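Local coordinates for protein aldose-aldose oxidoreductase (Caulobacter crescentus, PDB 5A04) that probably oxidises one aldose sugar while reducing another, using a bound NADP(H) cofactor, at residues Y17-I22 and K46-Q51; L85-T90 and V110-A115; R249-V252 and G257-E260. All blocks are in the same frame, centred on the assembly; numbering follows the deposited sequence.

In the fold
Interactions 1 and 2 both belong to the NAD-binding Rossmann fold and both touch the NADPH, yet their centres lie about 25 Å apart. Each joins two helices. Interaction 1 is partly buried and mainly apolar, a threonine methyl on a tyrosine ring. Interaction 2 lies at the surface and rests on a salt bridge, with an alanine methyl against the arginine. Interaction 3 belongs to the C-terminal alpha/beta domain, on the far side of the chain's centre from the other two. It is a buried strand pair, held by backbone hydrogen bonds, and its arginine is gripped by a carboxylate and a tryptophan and reaches the second subunit.

Interaction 1 of 3, residues Y17-I22 and K46-Q51; sequences YATRII and KTYGEQ. With NDP (NADPH dihydro-nicotinamide-adenine-dinucleotide phosphate), chain G.
Thr19 and Tyr48 carry the contact between helix segments 17-22 and 46-51, and their meeting is a CH-pi interaction. The methyl CG2 of Thr19 sits over one face of the Tyr48 ring, 3.7 Å from the ring centroid and displaced toward the rim. Its nearest ring atom is CZ of Tyr48. Thr47 CG2 lies over the opposite face, so the ring has a methyl on each side. The torsion of Thr19 (chi1 59°) sets CG2 anti to the carbonyl carbon and turns OG1 back to its own helix.

The polar groups bond mostly within the first helix. NH1 of Arg20 donates to OG1 of Thr19 at 2.9 Å, with OG1 in the guanidinium plane. OG1 is also bonded to the backbone O of Gly15. The Arg20 chain bends at chi2 (64°), which brings its guanidinium back beside Thr19. NH1 of Arg20 also lies 3.3 Å from OH of Tyr48, but the angle is too poor for a hydrogen bond.

The cofactor is met by Tyr17, at the start of segment 17-22. The backbone N of Tyr17 donates to O1N of NADPH at 3.0 Å. The Tyr17 ring lies against the nicotinamide, with C3N of NADPH 3.3 Å above its plane.

Ala18 fits a Rossmann-type GxGxxA pattern with Gly13 and Gly15, consistent with the phosphate-binding turn of this fold. Helix 16-22 packs on strand 76-79 through Tyr17 and Ile22, which touch Tyr78. Phe293 of helix 292-306 touches Tyr17, Ile21 and Ile22, while helix 42-52 adjoins through Tyr48.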
loop_
_atom_site.group_PDB
_atom_site.type_symbol
_atom_site.label_atom_id
_atom_site.label_comp_id
_atom_site.label_asym_id
_atom_site.label_seq_id
_atom_site.Cartn_x
_atom_site.Cartn_y
_atom_site.Cartn_z
ATOM N N TYR A 17 10.878 -9.073 24.901
ATOM C CA TYR A 17 9.417 -9.090 24.917
ATOM C C TYR A 17 8.894 -9.686 26.217
ATOM O O TYR A 17 7.951 -9.160 26.830
ATOM C CB TYR A 17 8.874 -9.868 23.713
ATOM C CG TYR A 17 7.391 -9.661 23.493
ATOM C CD1 TYR A 17 6.885 -8.398 23.213
ATOM C CD2 TYR A 17 6.504 -10.730 23.547
ATOM C CE1 TYR A 17 5.524 -8.207 22.981
ATOM C CE2 TYR A 17 5.143 -10.550 23.328
ATOM C CZ TYR A 17 4.665 -9.282 23.050
ATOM O OH TYR A 17 3.325 -9.104 22.841
ATOM N N ALA A 18 9.526 -10.771 26.653
ATOM C CA ALA A 18 9.126 -11.424 27.900
ATOM C C ALA A 18 9.223 -10.467 29.085
ATOM O O ALA A 18 8.266 -10.325 29.837
ATOM C CB ALA A 18 9.985 -12.656 28.172
ATOM N N THR A 19 10.372 -9.808 29.239
ATOM C CA THR A 19 10.636 -9.065 30.479
ATOM C C THR A 19 10.127 -7.627 30.467
ATOM O O THR A 19 9.658 -7.126 31.494
ATOM C CB THR A 19 12.155 -9.047 30.818
ATOM O OG1 THR A 19 12.896 -8.450 29.749
ATOM C CG2 THR A 19 12.666 -10.464 31.046
ATOM N N ARG A 20 10.221 -6.956 29.326
ATOM C CA ARG A 20 9.796 -5.561 29.223
ATOM C C ARG A 20 8.310 -5.417 28.946
ATOM O O ARG A 20 7.680 -4.469 29.415
ATOM C CB ARG A 20 10.576 -4.828 28.130
ATOM C CG ARG A 20 11.899 -4.226 28.586
ATOM C CD ARG A 20 12.907 -5.276 29.033
ATOM N NE ARG A 20 14.241 -4.691 29.181
ATOM C CZ ARG A 20 15.309 -5.357 29.607
ATOM N NH1 ARG A 20 15.204 -6.639 29.932
ATOM N NH2 ARG A 20 16.482 -4.742 29.710
ATOM N N ILE A 21 7.742 -6.350 28.183
ATOM C CA ILE A 21 6.375 -6.174 27.720
ATOM C C ILE A 21 5.382 -7.114 28.414
ATOM O O ILE A 21 4.397 -6.664 28.997
ATOM C CB ILE A 21 6.285 -6.359 26.197
ATOM C CG1 ILE A 21 7.355 -5.517 25.494
ATOM C CG2 ILE A 21 4.895 -5.992 25.712
ATOM C CD1 ILE A 21 7.211 -3.996 25.749
ATOM N N ILE A 22 5.620 -8.421 28.358
ATOM C CA ILE A 22 4.635 -9.364 28.891
ATOM C C ILE A 22 4.594 -9.426 30.432
ATOM O O ILE A 22 3.527 -9.292 31.041
ATOM C CB ILE A 22 4.885 -10.788 28.341
ATOM C CG1 ILE A 22 4.646 -10.830 26.820
ATOM C CG2 ILE A 22 3.978 -11.808 29.044
ATOM C CD1 ILE A 22 3.245 -10.385 26.369
ATOM N N LYS A 46 17.613 -15.269 38.832
ATOM C CA LYS A 46 17.794 -14.606 40.119
ATOM C C LYS A 46 17.124 -13.240 40.095
ATOM O O LYS A 46 16.291 -12.922 40.951
ATOM C CB LYS A 46 19.283 -14.467 40.448
ATOM C CG LYS A 46 19.552 -13.660 41.715
ATOM C CD LYS A 46 21.046 -13.508 41.961
ATOM C CE LYS A 46 21.330 -12.575 43.127
ATOM N NZ LYS A 46 22.789 -12.299 43.235
ATOM N N THR A 47 17.482 -12.448 39.093
ATOM C CA THR A 47 16.998 -11.078 38.960
ATOM C C THR A 47 15.474 -11.001 38.912
ATOM O O THR A 47 14.846 -10.276 39.693
ATOM C CB THR A 47 17.583 -10.421 37.697
ATOM O OG1 THR A 47 18.988 -10.215 37.883
ATOM C CG2 THR A 47 16.915 -9.076 37.433
ATOM N N TYR A 48 14.867 -11.752 37.997
ATOM C CA TYR A 48 13.422 -11.664 37.834
ATOM C C TYR A 48 12.680 -12.501 38.855
ATOM O O TYR A 48 11.534 -12.203 39.194
ATOM C CB TYR A 48 13.029 -12.067 36.409
ATOM C CG TYR A 48 13.553 -11.082 35.407
ATOM C CD1 TYR A 48 12.964 -9.829 35.276
ATOM C CD2 TYR A 48 14.664 -11.374 34.628
ATOM C CE1 TYR A 48 13.450 -8.909 34.379
ATOM C CE2 TYR A 48 15.162 -10.454 33.722
ATOM C CZ TYR A 48 14.547 -9.223 33.609
ATOM O OH TYR A 48 15.032 -8.303 32.719
ATOM N N GLY A 49 13.324 -13.559 39.338
ATOM C CA GLY A 49 12.743 -14.369 40.393
ATOM C C GLY A 49 12.562 -13.525 41.641
ATOM O O GLY A 49 11.533 -13.588 42.316
ATOM N N GLU A 50 13.574 -12.724 41.941
ATOM C CA GLU A 50 13.510 -11.849 43.108
ATOM C C GLU A 50 12.504 -10.719 42.908
ATOM O O GLU A 50 11.701 -10.438 43.795
ATOM C CB GLU A 50 14.897 -11.293 43.421
ATOM C CG GLU A 50 15.782 -12.310 44.126
ATOM C CD GLU A 50 17.213 -11.837 44.301
ATOM O OE1 GLU A 50 17.492 -10.647 44.033
ATOM O OE2 GLU A 50 18.063 -12.664 44.698
ATOM N N GLN A 51 12.531 -10.079 41.745
ATOM C CA GLN A 51 11.581 -9.005 41.466
ATOM C C GLN A 51 10.123 -9.466 41.555
ATOM O O GLN A 51 9.276 -8.769 42.128
ATOM C CB GLN A 51 11.845 -8.387 40.084
ATOM C CG GLN A 51 10.843 -7.276 39.725
ATOM C CD GLN A 51 11.140 -6.594 38.404
ATOM O OE1 GLN A 51 12.071 -6.964 37.691
ATOM N NE2 GLN A 51 10.353 -5.571 38.078
HETATM P PA NDP G . 15.192 -11.389 22.593
HETATM O O1A NDP G . 16.430 -11.710 21.831
HETATM O O2A NDP G . 15.048 -10.022 23.201
HETATM O O5B NDP G . 14.950 -12.496 23.786
HETATM C C5B NDP G . 15.086 -13.782 23.251
HETATM C C4B NDP G . 15.330 -14.692 24.463
HETATM O O4B NDP G . 15.184 -16.067 24.103
HETATM C C3B NDP G . 16.779 -14.507 24.971
HETATM O O3B NDP G . 16.871 -13.447 25.869
HETATM C C2B NDP G . 16.970 -15.810 25.758
HETATM O O2B NDP G . 16.406 -15.773 26.935
HETATM C C1B NDP G . 16.090 -16.811 24.894
HETATM N N9A NDP G . 16.907 -17.675 24.037
HETATM C C8A NDP G . 16.972 -19.064 24.071
HETATM N N7A NDP G . 17.837 -19.573 23.172
HETATM C C5A NDP G . 18.362 -18.453 22.521
HETATM C C6A NDP G . 19.303 -18.318 21.484
HETATM N N6A NDP G . 19.886 -19.434 20.927
HETATM N N1A NDP G . 19.665 -17.090 21.002
HETATM C C2A NDP G . 19.035 -16.017 21.610
HETATM N N3A NDP G . 18.125 -15.990 22.590
HETATM C C4A NDP G . 17.797 -17.249 23.047
HETATM O O3 NDP G . 14.037 -11.635 21.426
HETATM P PN NDP G . 12.589 -10.933 21.677
HETATM O O1N NDP G . 12.052 -11.163 23.031
HETATM O O2N NDP G . 12.415 -9.649 20.896
HETATM O O5D NDP G . 11.621 -11.987 20.656
HETATM C C5D NDP G . 11.503 -13.289 21.160
HETATM C C4D NDP G . 10.226 -13.907 20.524
HETATM O O4D NDP G . 9.099 -13.020 20.800
HETATM C C3D NDP G . 10.334 -13.980 18.955
HETATM O O3D NDP G . 9.635 -15.142 18.474
HETATM C C2D NDP G . 9.599 -12.731 18.491
HETATM O O2D NDP G . 8.973 -12.911 17.232
HETATM C C1D NDP G . 8.486 -12.631 19.592
HETATM N N1N NDP G . 8.073 -11.237 19.773
HETATM C C2N NDP G . 6.730 -10.899 19.712
HETATM C C3N NDP G . 6.361 -9.599 19.909
HETATM C C7N NDP G . 4.946 -9.237 19.841
HETATM O O7N NDP G . 4.567 -8.051 19.845
HETATM N N7N NDP G . 3.992 -10.248 19.779
HETATM C C4N NDP G . 7.348 -8.519 20.187
HETATM C C5N NDP G . 8.746 -8.973 20.189
HETATM C C6N NDP G . 9.061 -10.253 20.002
HETATM P P2B NDP G . 17.249 -16.491 28.255
HETATM O O1X NDP G . 17.510 -17.871 27.697
HETATM O O2X NDP G . 18.423 -15.563 28.326
HETATM O O3X NDP G . 16.224 -16.396 29.383
#

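Interaction 2 of 3, residues L85-T90 and V110-A115; sequences LHRPFT and VADCEA. With NDP (NADPH dihydro-nicotinamide-adenine-dinucleotide phosphate), chain G.
Arg87 and Asp112 mark the nearest backbone approach of segments 85-90 and 110-115, with their CA atoms 6.4 Å apart. The one hydrogen bond between the segments is part of a salt bridge, from NH1 of Arg87 to OD1 of Asp112, 2.7 Å long with an N-H...O angle of 151°. OD1 lies in the guanidinium plane and is met on its anti side. The two flat groups are strongly tilted, their planes 65° apart.

The Arg87 chain is extended, with CG anti to the backbone N (chi1 169°), and this carries the guanidinium across to the second helix. There its face rests on the methyl of Ala115. CB of Ala115 lies over the centre of the group, 3.4 Å from CZ of Arg87. NE of Arg87 has a second salt bridge, to Glu91 of its own helix. Were Arg87 an alanine, Asp112 and Glu91 would probably lose the positive group they share, and the methyl of Ala115 its cover.

Next to Arg87, His86 turns to the cofactor. Its NE2 makes a weak hydrogen bond to O3D of NADPH at 2.9 Å, with the oxygen at the ring edge. The same NE2 is bonded to Thr81 O, and ND1 to Met106 O. Within the helix, His86 O accepts from both N and OG1 of Thr90, which arrive from opposite faces of its plane.

The chemistry is that of a surface ion pair backed by one methyl. Two carboxylates, of Asp112 and Glu91, probably share the charge of Arg87, and the methyl of Ala115 packs against the face of its guanidinium. The salt bridge thus ties together two helices of the Rossmann fold, one of which reaches the NADPH.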
loop_
_atom_site.group_PDB
_atom_site.type_symbol
_atom_site.label_atom_id
_atom_site.label_comp_id
_atom_site.label_asym_id
_atom_site.label_seq_id
_atom_site.Cartn_x
_atom_site.Cartn_y
_atom_site.Cartn_z
ATOM N N LEU A 85 13.319 -21.925 17.861
ATOM C CA LEU A 85 13.178 -22.672 19.112
ATOM C C LEU A 85 11.718 -22.862 19.547
ATOM O O LEU A 85 11.441 -23.580 20.520
ATOM C CB LEU A 85 13.959 -21.972 20.227
ATOM C CG LEU A 85 15.454 -21.799 19.958
ATOM C CD1 LEU A 85 16.160 -21.302 21.203
ATOM C CD2 LEU A 85 16.050 -23.078 19.501
ATOM N N HIS A 86 10.779 -22.231 18.835
ATOM C CA HIS A 86 9.369 -22.354 19.199
ATOM C C HIS A 86 8.912 -23.807 19.190
ATOM O O HIS A 86 8.241 -24.263 20.116
ATOM C CB HIS A 86 8.482 -21.541 18.253
ATOM C CG HIS A 86 8.640 -20.063 18.412
ATOM N ND1 HIS A 86 7.966 -19.153 17.621
ATOM C CD2 HIS A 86 9.397 -19.333 19.265
ATOM C CE1 HIS A 86 8.296 -17.927 17.989
ATOM N NE2 HIS A 86 9.166 -18.006 18.979
ATOM N N ARG A 87 9.283 -24.546 18.150
ATOM C CA ARG A 87 8.806 -25.913 18.050
ATOM C C ARG A 87 9.330 -26.813 19.187
ATOM O O ARG A 87 8.525 -27.445 19.857
ATOM C CB ARG A 87 9.157 -26.525 16.684
ATOM C CG ARG A 87 8.890 -28.048 16.668
ATOM C CD ARG A 87 9.114 -28.700 15.308
ATOM N NE ARG A 87 8.995 -30.159 15.435
ATOM C CZ ARG A 87 9.105 -31.016 14.422
ATOM N NH1 ARG A 87 9.321 -30.569 13.191
ATOM N NH2 ARG A 87 8.983 -32.322 14.643
ATOM N N PRO A 88 10.658 -26.864 19.423
ATOM C CA PRO A 88 11.066 -27.818 20.462
ATOM C C PRO A 88 10.574 -27.450 21.864
ATOM O O PRO A 88 10.216 -28.343 22.617
ATOM C CB PRO A 88 12.602 -27.796 20.393
ATOM C CG PRO A 88 12.955 -26.548 19.635
ATOM C CD PRO A 88 11.816 -26.325 18.691
ATOM N N PHE A 89 10.508 -26.171 22.210
ATOM C CA PHE A 89 10.022 -25.853 23.548
ATOM C C PHE A 89 8.515 -26.061 23.677
ATOM O O PHE A 89 8.031 -26.430 24.741
ATOM C CB PHE A 89 10.399 -24.416 23.939
ATOM C CG PHE A 89 11.831 -24.270 24.355
ATOM C CD1 PHE A 89 12.299 -24.902 25.500
ATOM C CD2 PHE A 89 12.705 -23.505 23.608
ATOM C CE1 PHE A 89 13.619 -24.768 25.904
ATOM C CE2 PHE A 89 14.042 -23.369 23.998
ATOM C CZ PHE A 89 14.493 -23.997 25.154
ATOM N N THR A 90 7.769 -25.848 22.594
ATOM C CA THR A 90 6.339 -26.131 22.606
ATOM C C THR A 90 6.096 -27.625 22.812
ATOM O O THR A 90 5.264 -28.012 23.628
ATOM C CB THR A 90 5.667 -25.652 21.303
ATOM O OG1 THR A 90 5.686 -24.210 21.292
ATOM C CG2 THR A 90 4.238 -26.128 21.218
ATOM N N VAL A 110 5.668 -24.795 7.615
ATOM C CA VAL A 110 4.379 -25.452 7.743
ATOM C C VAL A 110 4.515 -26.759 8.524
ATOM O O VAL A 110 3.759 -27.007 9.464
ATOM C CB VAL A 110 3.766 -25.717 6.356
ATOM C CG1 VAL A 110 2.562 -26.655 6.458
ATOM C CG2 VAL A 110 3.354 -24.384 5.724
ATOM N N ALA A 111 5.492 -27.580 8.139
ATOM C CA ALA A 111 5.698 -28.873 8.797
ATOM C C ALA A 111 5.927 -28.728 10.298
ATOM O O ALA A 111 5.429 -29.521 11.092
ATOM C CB ALA A 111 6.876 -29.608 8.156
ATOM N N ASP A 112 6.693 -27.722 10.687
ATOM C CA ASP A 112 6.978 -27.524 12.104
ATOM C C ASP A 112 5.713 -27.123 12.861
ATOM O O ASP A 112 5.483 -27.575 13.985
ATOM C CB ASP A 112 8.064 -26.462 12.295
ATOM C CG ASP A 112 9.455 -26.958 11.909
ATOM O OD1 ASP A 112 9.688 -28.185 11.919
ATOM O OD2 ASP A 112 10.318 -26.102 11.610
ATOM N N CYS A 113 4.907 -26.257 12.254
ATOM C CA CYS A 113 3.612 -25.903 12.844
ATOM C C CYS A 113 2.752 -27.143 13.020
ATOM O O CYS A 113 2.130 -27.334 14.059
ATOM C CB CYS A 113 2.856 -24.892 11.976
ATOM S SG CYS A 113 3.659 -23.294 11.822
ATOM N N GLU A 114 2.705 -27.987 11.994
ATOM C CA GLU A 114 1.896 -29.200 12.079
ATOM C C GLU A 114 2.358 -30.094 13.223
ATOM O O GLU A 114 1.538 -30.683 13.926
ATOM C CB GLU A 114 1.938 -29.973 10.755
ATOM C CG GLU A 114 1.312 -29.194 9.600
ATOM C CD GLU A 114 1.418 -29.925 8.265
ATOM O OE1 GLU A 114 2.478 -30.516 7.985
ATOM O OE2 GLU A 114 0.435 -29.911 7.500
ATOM N N ALA A 115 3.671 -30.177 13.418
ATOM C CA ALA A 115 4.230 -30.996 14.493
ATOM C C ALA A 115 3.820 -30.457 15.854
ATOM O O ALA A 115 3.496 -31.216 16.767
ATOM C CB ALA A 115 5.739 -31.053 14.379
HETATM P PA NDP G . 15.192 -11.389 22.593
HETATM O O1A NDP G . 16.430 -11.710 21.831
HETATM O O2A NDP G . 15.048 -10.022 23.201
HETATM O O5B NDP G . 14.950 -12.496 23.786
HETATM C C5B NDP G . 15.086 -13.782 23.251
HETATM C C4B NDP G . 15.330 -14.692 24.463
HETATM O O4B NDP G . 15.184 -16.067 24.103
HETATM C C3B NDP G . 16.779 -14.507 24.971
HETATM O O3B NDP G . 16.871 -13.447 25.869
HETATM C C2B NDP G . 16.970 -15.810 25.758
HETATM O O2B NDP G . 16.406 -15.773 26.935
HETATM C C1B NDP G . 16.090 -16.811 24.894
HETATM N N9A NDP G . 16.907 -17.675 24.037
HETATM C C8A NDP G . 16.972 -19.064 24.071
HETATM N N7A NDP G . 17.837 -19.573 23.172
HETATM C C5A NDP G . 18.362 -18.453 22.521
HETATM C C6A NDP G . 19.303 -18.318 21.484
HETATM N N6A NDP G . 19.886 -19.434 20.927
HETATM N N1A NDP G . 19.665 -17.090 21.002
HETATM C C2A NDP G . 19.035 -16.017 21.610
HETATM N N3A NDP G . 18.125 -15.990 22.590
HETATM C C4A NDP G . 17.797 -17.249 23.047
HETATM O O3 NDP G . 14.037 -11.635 21.426
HETATM P PN NDP G . 12.589 -10.933 21.677
HETATM O O1N NDP G . 12.052 -11.163 23.031
HETATM O O2N NDP G . 12.415 -9.649 20.896
HETATM O O5D NDP G . 11.621 -11.987 20.656
HETATM C C5D NDP G . 11.503 -13.289 21.160
HETATM C C4D NDP G . 10.226 -13.907 20.524
HETATM O O4D NDP G . 9.099 -13.020 20.800
HETATM C C3D NDP G . 10.334 -13.980 18.955
HETATM O O3D NDP G . 9.635 -15.142 18.474
HETATM C C2D NDP G . 9.599 -12.731 18.491
HETATM O O2D NDP G . 8.973 -12.911 17.232
HETATM C C1D NDP G . 8.486 -12.631 19.592
HETATM N N1N NDP G . 8.073 -11.237 19.773
HETATM C C2N NDP G . 6.730 -10.899 19.712
HETATM C C3N NDP G . 6.361 -9.599 19.909
HETATM C C7N NDP G . 4.946 -9.237 19.841
HETATM O O7N NDP G . 4.567 -8.051 19.845
HETATM N N7N NDP G . 3.992 -10.248 19.779
HETATM C C4N NDP G . 7.348 -8.519 20.187
HETATM C C5N NDP G . 8.746 -8.973 20.189
HETATM C C6N NDP G . 9.061 -10.253 20.002
HETATM P P2B NDP G . 17.249 -16.491 28.255
HETATM O O1X NDP G . 17.510 -17.871 27.697
HETATM O O2X NDP G . 18.423 -15.563 28.326
HETATM O O3X NDP G . 16.224 -16.396 29.383
#

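Interaction 3 of 3, residues R249-V252 and G257-E260; sequences RYRV and GWVE
The beta hairpin of strands 247-254 and 257-261 lies in the mixed sheet of the C-terminal alpha/beta domain. Val252 and Val259 form an antiparallel hydrogen-bonded pair. Val252 N donates to Val259 O at 2.9 Å, and Val259 N returns the bond to Val252 O at 3.0 Å. Their side chains lie side by side, with CG1 of Val252 and CG1 of Val259 tightly packed at 3.4 Å.

Arg251 and Glu260 form the next, non-hydrogen-bonded pair. NE and NH2 of Arg251 both grip OE1 of Glu260, at 2.9 and 3.0 Å, from the same face of the carboxylate plane. A bend at chi3 (-65°) lays the guanidinium flat on Trp258, the planes 4° apart. CZ of Arg251 stands 3.8 Å from the centroid of the six-membered ring, a cation-pi contact.

Further ion pairs extend this group. OE2 of Glu260 bridges to Arg273 of strand 272-275. NH2 of Arg251 bridges to Asp262 of the second subunit.

The arginine is thus held in its plane by a carboxylate and on a face by an indole. Its buried charge is probably balanced by Glu260 and by Asp262 of the second subunit, so the hairpin takes part in the dimer contact.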
loop_
_atom_site.group_PDB
_atom_site.type_symbol
_atom_site.label_atom_id
_atom_site.label_comp_id
_atom_site.label_asym_id
_atom_site.label_seq_id
_atom_site.Cartn_x
_atom_site.Cartn_y
_atom_site.Cartn_z
ATOM N N ARG A 249 0.709 0.037 9.772
ATOM C CA ARG A 249 -0.589 0.600 9.436
ATOM C C ARG A 249 -1.403 -0.327 8.576
ATOM O O ARG A 249 -0.866 -1.218 7.915
ATOM C CB ARG A 249 -0.398 1.933 8.698
ATOM C CG ARG A 249 0.327 1.787 7.348
ATOM C CD ARG A 249 0.581 3.155 6.713
ATOM N NE ARG A 249 0.962 3.027 5.305
ATOM C CZ ARG A 249 0.627 3.898 4.358
ATOM N NH1 ARG A 249 -0.082 4.981 4.659
ATOM N NH2 ARG A 249 1.012 3.686 3.102
ATOM N N TYR A 250 -2.710 -0.115 8.582
ATOM C CA TYR A 250 -3.523 -0.661 7.510
ATOM C C TYR A 250 -4.730 0.196 7.220
ATOM O O TYR A 250 -5.199 0.938 8.089
ATOM C CB TYR A 250 -3.949 -2.110 7.808
ATOM C CG TYR A 250 -4.796 -2.414 9.032
ATOM C CD1 TYR A 250 -6.131 -2.012 9.124
ATOM C CD2 TYR A 250 -4.278 -3.196 10.061
ATOM C CE1 TYR A 250 -6.908 -2.353 10.232
ATOM C CE2 TYR A 250 -5.044 -3.540 11.162
ATOM C CZ TYR A 250 -6.356 -3.125 11.237
ATOM O OH TYR A 250 -7.107 -3.504 12.339
ATOM N N ARG A 251 -5.193 0.124 5.968
ATOM C CA ARG A 251 -6.482 0.681 5.581
ATOM C C ARG A 251 -7.270 -0.405 4.865
ATOM O O ARG A 251 -6.741 -1.056 3.957
ATOM C CB ARG A 251 -6.335 1.905 4.668
ATOM C CG ARG A 251 -7.707 2.457 4.269
ATOM C CD ARG A 251 -7.633 3.568 3.246
ATOM N NE ARG A 251 -6.962 4.754 3.767
ATOM C CZ ARG A 251 -6.888 5.908 3.114
ATOM N NH1 ARG A 251 -7.434 6.031 1.905
ATOM N NH2 ARG A 251 -6.262 6.937 3.663
ATOM N N VAL A 252 -8.511 -0.622 5.286
ATOM C CA VAL A 252 -9.399 -1.542 4.589
ATOM C C VAL A 252 -10.519 -0.703 3.962
ATOM O O VAL A 252 -11.076 0.187 4.611
ATOM C CB VAL A 252 -9.945 -2.657 5.537
ATOM C CG1 VAL A 252 -10.505 -2.076 6.840
ATOM C CG2 VAL A 252 -10.980 -3.551 4.821
ATOM N N GLY A 257 -16.993 2.972 1.918
ATOM C CA GLY A 257 -16.026 3.749 2.667
ATOM C C GLY A 257 -14.843 2.936 3.153
ATOM O O GLY A 257 -14.604 1.825 2.680
ATOM N N TRP A 258 -14.090 3.490 4.094
ATOM C CA TRP A 258 -12.870 2.824 4.521
ATOM C C TRP A 258 -12.527 3.153 5.970
ATOM O O TRP A 258 -13.040 4.120 6.549
ATOM C CB TRP A 258 -11.695 3.190 3.581
ATOM C CG TRP A 258 -11.440 4.677 3.345
ATOM C CD1 TRP A 258 -11.777 5.400 2.232
ATOM C CD2 TRP A 258 -10.747 5.591 4.215
ATOM N NE1 TRP A 258 -11.365 6.707 2.368
ATOM C CE2 TRP A 258 -10.726 6.848 3.572
ATOM C CE3 TRP A 258 -10.151 5.468 5.476
ATOM C CZ2 TRP A 258 -10.142 7.976 4.154
ATOM C CZ3 TRP A 258 -9.572 6.586 6.050
ATOM C CH2 TRP A 258 -9.575 7.826 5.391
ATOM N N VAL A 259 -11.688 2.317 6.570
ATOM C CA VAL A 259 -11.194 2.594 7.912
ATOM C C VAL A 259 -9.713 2.241 7.965
ATOM O O VAL A 259 -9.266 1.264 7.353
ATOM C CB VAL A 259 -11.998 1.821 9.008
ATOM C CG1 VAL A 259 -12.058 0.348 8.729
ATOM C CG2 VAL A 259 -11.418 2.077 10.393
ATOM N N GLU A 260 -8.942 3.059 8.666
ATOM C CA GLU A 260 -7.515 2.798 8.781
ATOM C C GLU A 260 -7.050 3.000 10.210
ATOM O O GLU A 260 -7.682 3.732 10.978
ATOM C CB GLU A 260 -6.721 3.709 7.845
ATOM C CG GLU A 260 -6.727 5.188 8.259
ATOM C CD GLU A 260 -5.999 6.080 7.257
ATOM O OE1 GLU A 260 -5.558 5.578 6.189
ATOM O OE2 GLU A 260 -5.875 7.292 7.538
#